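Local coordinates for Ulp1-like SUMO protease (PDB 6DG4), which probably cleaves SUMO from its protein conjugates, being the catalytic domain of a thiol protease of the Ulp1 (C48) family, at residues E86-A91 with F122-T127; D126-P131 with A141-G146; R148-L153 with K168-V173. One frame throughout, in Å; residues are numbered along the deposited sequence.

Interaction 1: E86-A91 with F122-T127; sequences EPKCTA and FLDIDT
Lys88 lies across Asp124, the two side chains meeting at about a right angle. Its CB starts beside the neighbouring acid, 4.1 Å from Asp126 OD2. The chain then bends at chi2 (-66°), and this turn sets Lys88 CD 3.3 Å from Asp124 O. From there the chain is extended. Lys88 CE passes Asp124 OD1 at 3.7 Å, and NZ ends between two oxygens of the same residue. Lys88 NZ gives a hydrogen bond to Asp124 O (2.9 Å), in the carbonyl plane. It also forms a salt bridge with Asp124 OD1 (3.0 Å), which it meets from above the carboxylate plane, 62° out of it. A water links NZ to Asp126 OD1. An alanine in place of Lys88 would probably leave Asp124 O and OD1 without their ammonium partner and the carboxylate freer to turn. Asp124 OD2 is held by waters instead, one shared with Glu86 O and one with Pro87 O. These bridges and the salt bridge tie the loop before strand 127-134 to the loop before strand 89-91.

The backbones join just beyond. Lys88 O accepts from two successive amides, Asp126 N (2.8 Å) and Thr127 N (3.1 Å). Thr127 O in turn takes Thr90 N at 2.9 Å. Cys89 and Thr127 form a parallel bridge with their side chains on one face, where SG packs against Thr127 CB. This is the parallel pairing by which short edge strand 89-91 joins the central mixed sheet of the papain-like protease fold.

Interaction 2: D126-P131 with A141-G146; sequences DTILIP and AVIRPG
Ile128 and Ile143 face each other as an antiparallel hydrogen-bonded pair. Ile128 N binds Ile143 O at 2.8 Å, and Ile143 N returns the bond to Ile128 O. Ile130 and Ala141 repeat the pattern with two more bonds. All four side chains lie on one face, and this is the tight part. The CB atoms of Ile130 and Ala141 are 3.9 Å apart, and Ile130 CD1 reaches Ile143 CD1 at 4.0 Å. Ile128 is extended at chi2 (173°), which brings its CD1 to Pro145 CG at 3.9 Å, the two side chains at about a right angle. Leu169 and Val173 of helix 163-177 cover this face. On the other face Thr127 CG2 lies 4.0 Å from Val142 CG1, and Leu129 CD2 4.2 Å from Val142 CG2.

The Asp126 end is the wet side. Asp126 O meets Arg144 CA in a CA-H...O contact, and two waters bridge it further, to Arg144 NE and, weakly, to Gly146 N. A further water links Arg144 NE to Thr127 OG1. Arg144 NH1 bonds Ser2 O.

Segments 127-131 and 141-144 run antiparallel at 163°, part of the beta hairpin of strands 127-134 and 137-144 in the central sheet.

Interaction 3: R148-L153 with K168-V173; sequences RTVSHL and KLLELV
Val150 packs its side chain against Leu169, Leu170 and Val173 of helix 163-177. The helix belongs to a beta-alpha-beta unit, leading from strand 149-153 to its parallel neighbour 187-188. The strand and helix segments run at 146° to each other, and their axes come within 8.7 Å.

The apolar contacts centre on Val150. Its CB meets Leu169 CB at 3.9 Å, and these two side chains slide past each other in opposite directions. Val150 CG2 touches Leu170 CG at 3.9 Å. Val150 CG1 is anti to the carbonyl carbon (chi1 -55°). From there Val150 CG1 meets Leu170 CD2 at 3.9 Å and Val173 CG2 at 4.0 Å. One valine is thus gripped by three helix residues, with Leu170 on the more exposed side. Ile143 of the adjoining strand also packs on Val150 and Val173.

The polar side chains of the strand bond elsewhere. Ser151 points away from the helix, and its OG bonds Val189 O. His152 starts toward the helix, but its ND1 and NE2 bond Ser162 N and Thr139 OG1. At the start of the strand, Arg148 and Thr149 both face Arg144, a G1 beta bulge. Arg148 has the positive phi usual at the first position of such a bulge.

The helix also touches the strand's backbone. Leu169 has CG anti to the carbonyl carbon, and its extended end brings CD1 to 3.4 Å from Ser151 O.

All three contacts reach one mixed sheet, interaction 3 adding the helix that packs on it. Interactions 1 and 2 share Asp126 and Thr127, their centres about 8 Å apart. Thr90 O probably accepts a hydrogen bond from Leu129 N at 2.8 Å. Interactions 2 and 3, also about 8 Å between centres, meet where Ser151 N approaches Val142 O at 2.8 Å, again a probable hydrogen bond. Phe122 spans the set: its CE1 lies 3.7 Å from Ile128 CD1, and its CZ lies 4.0 Å from Val173 CG2. In C48 relatives the catalytic histidine and aspartate lie on or next to neighbouring strands, probably the counterparts of strands 137-144 and 149-153 of interactions 2 and 3.

Interaction 1: E86-A91 with F122-T127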
loop_
_atom_site.group_PDB
_atom_site.type_symbol
_atom_site.label_atom_id
_atom_site.label_comp_id
_atom_site.label_asym_id
_atom_site.label_seq_id
_atom_site.Cartn_x
_atom_site.Cartn_y
_atom_site.Cartn_z
ATOM N N GLU A 86 4.441 -4.280 -17.668
ATOM C CA GLU A 86 3.607 -3.103 -17.913
ATOM C C GLU A 86 2.460 -3.107 -16.912
ATOM O O GLU A 86 1.285 -3.248 -17.280
ATOM C CB GLU A 86 3.111 -3.069 -19.359
ATOM C CG GLU A 86 4.262 -2.974 -20.357
ATOM C CD GLU A 86 3.821 -2.966 -21.811
ATOM O OE1 GLU A 86 2.617 -2.803 -22.090
ATOM O OE2 GLU A 86 4.694 -3.112 -22.685
ATOM N N PRO A 87 2.767 -2.957 -15.628
ATOM C CA PRO A 87 1.712 -2.998 -14.617
ATOM C C PRO A 87 0.768 -1.815 -14.714
ATOM O O PRO A 87 1.141 -0.717 -15.137
ATOM C CB PRO A 87 2.491 -2.939 -13.296
ATOM C CG PRO A 87 3.749 -2.240 -13.651
ATOM C CD PRO A 87 4.093 -2.759 -15.017
ATOM N N LYS A 88 -0.463 -2.048 -14.264
ATOM C CA LYS A 88 -1.389 -0.952 -14.011
ATOM C C LYS A 88 -1.289 -0.429 -12.585
ATOM O O LYS A 88 -1.581 0.749 -12.343
ATOM C CB LYS A 88 -2.820 -1.384 -14.325
ATOM C CG LYS A 88 -3.103 -1.444 -15.825
ATOM C CD LYS A 88 -3.042 -0.056 -16.461
ATOM C CE LYS A 88 -3.331 -0.082 -17.944
ATOM N NZ LYS A 88 -3.296 1.300 -18.509
ATOM N N CYS A 89 -0.864 -1.265 -11.642
ATOM C CA CYS A 89 -0.592 -0.840 -10.276
ATOM C C CYS A 89 0.738 -1.448 -9.872
ATOM O O CYS A 89 0.959 -2.645 -10.077
ATOM C CB CYS A 89 -1.685 -1.309 -9.318
ATOM S SG CYS A 89 -1.520 -0.686 -7.617
ATOM N N THR A 90 1.632 -0.633 -9.332
ATOM C CA THR A 90 2.911 -1.159 -8.892
ATOM C C THR A 90 3.264 -0.577 -7.534
ATOM O O THR A 90 2.762 0.471 -7.125
ATOM C CB THR A 90 4.011 -0.940 -9.937
ATOM O OG1 THR A 90 5.178 -1.661 -9.527
ATOM C CG2 THR A 90 4.342 0.529 -10.090
ATOM N N ALA A 91 4.126 -1.295 -6.825
ATOM C CA ALA A 91 4.452 -0.959 -5.454
ATOM C C ALA A 91 5.951 -1.071 -5.253
ATOM O O ALA A 91 6.633 -1.852 -5.923
ATOM C CB ALA A 91 3.762 -1.903 -4.470
ATOM N N PHE A 122 5.553 4.593 -18.204
ATOM C CA PHE A 122 5.188 5.353 -17.012
ATOM C C PHE A 122 3.748 5.856 -17.064
ATOM O O PHE A 122 2.974 5.653 -16.123
ATOM C CB PHE A 122 6.164 6.515 -16.817
ATOM C CG PHE A 122 5.978 7.237 -15.521
ATOM C CD1 PHE A 122 6.530 6.737 -14.359
ATOM C CD2 PHE A 122 5.245 8.412 -15.458
ATOM C CE1 PHE A 122 6.359 7.388 -13.161
ATOM C CE2 PHE A 122 5.073 9.068 -14.261
ATOM C CZ PHE A 122 5.629 8.549 -13.107
ATOM N N LEU A 123 3.375 6.538 -18.147
ATOM C CA LEU A 123 2.030 7.098 -18.241
ATOM C C LEU A 123 0.950 6.035 -18.399
ATOM O O LEU A 123 -0.230 6.354 -18.228
ATOM C CB LEU A 123 1.956 8.117 -19.382
ATOM C CG LEU A 123 2.857 9.340 -19.230
ATOM C CD1 LEU A 123 2.706 10.252 -20.435
ATOM C CD2 LEU A 123 2.537 10.102 -17.961
ATOM N N ASP A 124 1.321 4.793 -18.713
ATOM C CA ASP A 124 0.377 3.686 -18.797
ATOM C C ASP A 124 0.054 3.101 -17.428
ATOM O O ASP A 124 -0.924 2.363 -17.298
ATOM C CB ASP A 124 0.970 2.599 -19.708
ATOM C CG ASP A 124 0.077 1.370 -19.839
ATOM O OD1 ASP A 124 -1.027 1.494 -20.406
ATOM O OD2 ASP A 124 0.493 0.270 -19.404
ATOM N N ILE A 125 0.844 3.404 -16.409
ATOM C CA ILE A 125 0.550 2.947 -15.057
ATOM C C ILE A 125 -0.585 3.793 -14.496
ATOM O O ILE A 125 -0.594 5.018 -14.664
ATOM C CB ILE A 125 1.810 3.079 -14.183
ATOM C CG1 ILE A 125 2.975 2.280 -14.775
ATOM C CG2 ILE A 125 1.525 2.633 -12.757
ATOM C CD1 ILE A 125 4.315 2.563 -14.094
ATOM N N ASP A 126 -1.533 3.154 -13.801
ATOM C CA ASP A 126 -2.579 3.895 -13.104
ATOM C C ASP A 126 -2.163 4.342 -11.703
ATOM O O ASP A 126 -2.487 5.462 -11.292
ATOM C CB ASP A 126 -3.842 3.045 -12.944
ATOM C CG ASP A 126 -4.573 2.807 -14.250
ATOM O OD1 ASP A 126 -4.386 3.565 -15.224
ATOM O OD2 ASP A 126 -5.362 1.845 -14.290
ATOM N N THR A 127 -1.473 3.484 -10.949
ATOM C CA THR A 127 -1.212 3.735 -9.539
ATOM C C THR A 127 0.169 3.230 -9.170
ATOM O O THR A 127 0.486 2.062 -9.412
ATOM C CB THR A 127 -2.245 3.001 -8.683
ATOM O OG1 THR A 127 -3.554 3.342 -9.142
ATOM C CG2 THR A 127 -2.104 3.378 -7.228
HETATM O O HOH W 1 -0.470 -2.200 -19.070
HETATM O O HOH W 2 2.704 0.130 -21.299
HETATM O O HOH W 3 2.621 -0.115 -17.453
HETATM O O HOH W 4 -5.300 2.795 -17.625
#

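Interaction 2: D126-P131 with A141-G146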
loop_
_atom_site.group_PDB
_atom_site.type_symbol
_atom_site.label_atom_id
_atom_site.label_comp_id
_atom_site.label_asym_id
_atom_site.label_seq_id
_atom_site.Cartn_x
_atom_site.Cartn_y
_atom_site.Cartn_z
ATOM N N ASP A 126 -1.533 3.154 -13.801
ATOM C CA ASP A 126 -2.579 3.895 -13.104
ATOM C C ASP A 126 -2.163 4.342 -11.703
ATOM O O ASP A 126 -2.487 5.462 -11.292
ATOM C CB ASP A 126 -3.842 3.045 -12.944
ATOM C CG ASP A 126 -4.573 2.807 -14.250
ATOM O OD1 ASP A 126 -4.386 3.565 -15.224
ATOM O OD2 ASP A 126 -5.362 1.845 -14.290
ATOM N N THR A 127 -1.473 3.484 -10.949
ATOM C CA THR A 127 -1.212 3.735 -9.539
ATOM C C THR A 127 0.169 3.230 -9.170
ATOM O O THR A 127 0.486 2.062 -9.412
ATOM C CB THR A 127 -2.245 3.001 -8.683
ATOM O OG1 THR A 127 -3.554 3.342 -9.142
ATOM C CG2 THR A 127 -2.104 3.378 -7.228
ATOM N N ILE A 128 0.969 4.103 -8.562
ATOM C CA ILE A 128 2.265 3.752 -7.991
ATOM C C ILE A 128 2.166 3.962 -6.484
ATOM O O ILE A 128 1.909 5.081 -6.024
ATOM C CB ILE A 128 3.398 4.602 -8.588
ATOM C CG1 ILE A 128 3.469 4.406 -10.107
ATOM C CG2 ILE A 128 4.726 4.255 -7.923
ATOM C CD1 ILE A 128 4.457 5.336 -10.797
ATOM N N LEU A 129 2.371 2.890 -5.722
ATOM C CA LEU A 129 2.255 2.908 -4.268
ATOM C C LEU A 129 3.650 2.913 -3.648
ATOM O O LEU A 129 4.432 1.982 -3.865
ATOM C CB LEU A 129 1.483 1.672 -3.802
ATOM C CG LEU A 129 0.057 1.510 -4.349
ATOM C CD1 LEU A 129 -0.485 0.130 -3.985
ATOM C CD2 LEU A 129 -0.869 2.602 -3.819
ATOM N N ILE A 130 3.957 3.953 -2.883
ATOM C CA ILE A 130 5.266 4.129 -2.267
ATOM C C ILE A 130 5.075 4.231 -0.761
ATOM O O ILE A 130 4.656 5.268 -0.243
ATOM C CB ILE A 130 5.987 5.374 -2.821
ATOM C CG1 ILE A 130 6.214 5.237 -4.327
ATOM C CG2 ILE A 130 7.309 5.593 -2.092
ATOM C CD1 ILE A 130 6.635 6.534 -5.001
ATOM N N PRO A 131 5.350 3.157 -0.018
ATOM C CA PRO A 131 5.269 3.235 1.446
ATOM C C PRO A 131 6.457 4.010 1.997
ATOM O O PRO A 131 7.603 3.768 1.614
ATOM C CB PRO A 131 5.306 1.767 1.895
ATOM C CG PRO A 131 5.330 0.937 0.663
ATOM C CD PRO A 131 5.758 1.819 -0.473
ATOM N N ALA A 141 2.753 7.430 -0.155
ATOM C CA ALA A 141 2.785 8.271 -1.341
ATOM C C ALA A 141 2.129 7.506 -2.483
ATOM O O ALA A 141 2.300 6.291 -2.612
ATOM C CB ALA A 141 4.218 8.656 -1.704
ATOM N N VAL A 142 1.368 8.225 -3.298
ATOM C CA VAL A 142 0.657 7.637 -4.425
ATOM C C VAL A 142 0.885 8.539 -5.625
ATOM O O VAL A 142 0.537 9.725 -5.593
ATOM C CB VAL A 142 -0.848 7.483 -4.148
ATOM C CG1 VAL A 142 -1.548 6.797 -5.325
ATOM C CG2 VAL A 142 -1.079 6.704 -2.866
ATOM N N ILE A 143 1.472 7.991 -6.673
ATOM C CA ILE A 143 1.568 8.679 -7.950
ATOM C C ILE A 143 0.532 8.055 -8.870
ATOM O O ILE A 143 0.408 6.824 -8.937
ATOM C CB ILE A 143 2.985 8.577 -8.537
ATOM C CG1 ILE A 143 4.010 9.171 -7.563
ATOM C CG2 ILE A 143 3.048 9.286 -9.885
ATOM C CD1 ILE A 143 5.466 8.919 -7.961
ATOM N N ARG A 144 -0.235 8.898 -9.555
ATOM C CA ARG A 144 -1.277 8.448 -10.479
ATOM C C ARG A 144 -0.920 9.001 -11.851
ATOM O O ARG A 144 -1.342 10.109 -12.217
ATOM C CB ARG A 144 -2.652 8.901 -10.002
ATOM C CG ARG A 144 -2.992 8.394 -8.603
ATOM C CD ARG A 144 -4.303 8.964 -8.109
ATOM N NE ARG A 144 -5.428 8.118 -8.471
ATOM C CZ ARG A 144 -6.699 8.496 -8.440
ATOM N NH1 ARG A 144 -7.018 9.746 -8.129
ATOM N NH2 ARG A 144 -7.649 7.617 -8.739
ATOM N N PRO A 145 -0.119 8.273 -12.636
ATOM C CA PRO A 145 0.413 8.867 -13.875
ATOM C C PRO A 145 -0.640 9.253 -14.896
ATOM O O PRO A 145 -0.475 10.272 -15.575
ATOM C CB PRO A 145 1.363 7.778 -14.396
ATOM C CG PRO A 145 1.818 7.079 -13.136
ATOM C CD PRO A 145 0.556 7.001 -12.313
ATOM N N GLY A 146 -1.706 8.467 -15.049
ATOM C CA GLY A 146 -2.748 8.836 -15.994
ATOM C C GLY A 146 -3.437 10.132 -15.625
ATOM O O GLY A 146 -3.951 10.841 -16.496
HETATM O O HOH W 5 -3.462 7.375 -13.042
HETATM O O HOH W 6 -5.205 5.586 -9.927
HETATM O O HOH W 7 -4.826 5.427 -7.618
#

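Interaction 3: R148-L153 with K168-V173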
loop_
_atom_site.group_PDB
_atom_site.type_symbol
_atom_site.label_atom_id
_atom_site.label_comp_id
_atom_site.label_asym_id
_atom_site.label_seq_id
_atom_site.Cartn_x
_atom_site.Cartn_y
_atom_site.Cartn_z
ATOM N N ARG A 148 -1.767 12.517 -13.892
ATOM C CA ARG A 148 -0.694 13.490 -13.726
ATOM C C ARG A 148 -0.729 14.094 -12.322
ATOM O O ARG A 148 -0.594 15.304 -12.143
ATOM C CB ARG A 148 -0.712 14.578 -14.804
ATOM C CG ARG A 148 -0.873 14.086 -16.240
ATOM C CD ARG A 148 0.318 13.290 -16.775
ATOM N NE ARG A 148 0.194 13.157 -18.220
ATOM C CZ ARG A 148 -0.485 12.202 -18.846
ATOM N NH1 ARG A 148 -1.092 11.252 -18.164
ATOM N NH2 ARG A 148 -0.570 12.214 -20.169
ATOM N N THR A 149 -0.890 13.238 -11.312
ATOM C CA THR A 149 -0.898 13.718 -9.939
ATOM C C THR A 149 0.081 12.948 -9.067
ATOM O O THR A 149 0.393 11.777 -9.313
ATOM C CB THR A 149 -2.293 13.660 -9.285
ATOM O OG1 THR A 149 -2.740 12.301 -9.180
ATOM C CG2 THR A 149 -3.284 14.480 -10.086
ATOM N N VAL A 150 0.550 13.635 -8.032
ATOM C CA VAL A 150 1.247 13.007 -6.922
ATOM C C VAL A 150 0.486 13.344 -5.650
ATOM O O VAL A 150 -0.117 14.417 -5.531
ATOM C CB VAL A 150 2.721 13.450 -6.802
ATOM C CG1 VAL A 150 3.467 13.216 -8.120
ATOM C CG2 VAL A 150 2.822 14.912 -6.372
ATOM N N SER A 151 0.535 12.427 -4.687
ATOM C CA SER A 151 -0.157 12.611 -3.425
ATOM C C SER A 151 0.646 11.974 -2.303
ATOM O O SER A 151 1.385 11.007 -2.509
ATOM C CB SER A 151 -1.553 11.972 -3.424
ATOM O OG SER A 151 -2.356 12.461 -4.484
ATOM N N HIS A 152 0.466 12.516 -1.107
ATOM C CA HIS A 152 1.026 11.949 0.110
ATOM C C HIS A 152 -0.103 11.872 1.122
ATOM O O HIS A 152 -0.661 12.905 1.508
ATOM C CB HIS A 152 2.163 12.831 0.626
ATOM C CG HIS A 152 2.789 12.329 1.886
ATOM N ND1 HIS A 152 3.109 13.160 2.937
ATOM C CD2 HIS A 152 3.142 11.080 2.272
ATOM C CE1 HIS A 152 3.648 12.447 3.909
ATOM N NE2 HIS A 152 3.674 11.182 3.534
ATOM N N LEU A 153 -0.450 10.652 1.537
ATOM C CA LEU A 153 -1.551 10.425 2.468
ATOM C C LEU A 153 -0.957 10.127 3.838
ATOM O O LEU A 153 -0.360 9.065 4.050
ATOM C CB LEU A 153 -2.458 9.285 2.012
ATOM C CG LEU A 153 -3.394 9.618 0.849
ATOM C CD1 LEU A 153 -2.652 9.631 -0.478
ATOM C CD2 LEU A 153 -4.570 8.655 0.797
ATOM N N LYS A 168 9.434 15.931 -3.560
ATOM C CA LYS A 168 10.305 14.811 -3.903
ATOM C C LYS A 168 9.637 13.873 -4.898
ATOM O O LYS A 168 10.300 13.324 -5.787
ATOM C CB LYS A 168 10.717 14.067 -2.637
ATOM C CG LYS A 168 11.733 14.851 -1.821
ATOM C CD LYS A 168 12.112 14.143 -0.545
ATOM C CE LYS A 168 13.053 15.002 0.281
ATOM N NZ LYS A 168 14.324 15.281 -0.433
ATOM N N LEU A 169 8.327 13.677 -4.768
ATOM C CA LEU A 169 7.614 12.857 -5.737
ATOM C C LEU A 169 7.658 13.484 -7.127
ATOM O O LEU A 169 7.850 12.779 -8.124
ATOM C CB LEU A 169 6.174 12.648 -5.278
ATOM C CG LEU A 169 5.990 11.870 -3.971
ATOM C CD1 LEU A 169 4.515 11.817 -3.603
ATOM C CD2 LEU A 169 6.581 10.474 -4.072
ATOM N N LEU A 170 7.459 14.802 -7.223
ATOM C CA LEU A 170 7.513 15.452 -8.529
ATOM C C LEU A 170 8.921 15.420 -9.114
ATOM O O LEU A 170 9.076 15.301 -10.335
ATOM C CB LEU A 170 6.993 16.886 -8.432
ATOM C CG LEU A 170 5.476 16.984 -8.254
ATOM C CD1 LEU A 170 5.073 18.374 -7.793
ATOM C CD2 LEU A 170 4.748 16.650 -9.548
ATOM N N GLU A 171 9.953 15.513 -8.271
ATOM C CA GLU A 171 11.319 15.361 -8.768
ATOM C C GLU A 171 11.528 13.971 -9.359
ATOM O O GLU A 171 12.171 13.819 -10.406
ATOM C CB GLU A 171 12.317 15.637 -7.641
ATOM C CG GLU A 171 12.364 17.104 -7.217
ATOM C CD GLU A 171 13.131 17.343 -5.920
ATOM O OE1 GLU A 171 13.553 16.361 -5.264
ATOM O OE2 GLU A 171 13.305 18.526 -5.551
ATOM N N LEU A 172 10.971 12.946 -8.710
ATOM C CA LEU A 172 11.073 11.585 -9.225
ATOM C C LEU A 172 10.370 11.458 -10.570
ATOM O O LEU A 172 10.906 10.858 -11.510
ATOM C CB LEU A 172 10.472 10.612 -8.208
ATOM C CG LEU A 172 10.374 9.143 -8.623
ATOM C CD1 LEU A 172 11.755 8.548 -8.845
ATOM C CD2 LEU A 172 9.619 8.359 -7.563
ATOM N N VAL A 173 9.156 12.001 -10.674
ATOM C CA VAL A 173 8.407 11.948 -11.928
ATOM C C VAL A 173 9.199 12.615 -13.048
ATOM O O VAL A 173 9.316 12.076 -14.155
ATOM C CB VAL A 173 7.015 12.581 -11.741
ATOM C CG1 VAL A 173 6.294 12.707 -13.071
ATOM C CG2 VAL A 173 6.171 11.760 -10.760
#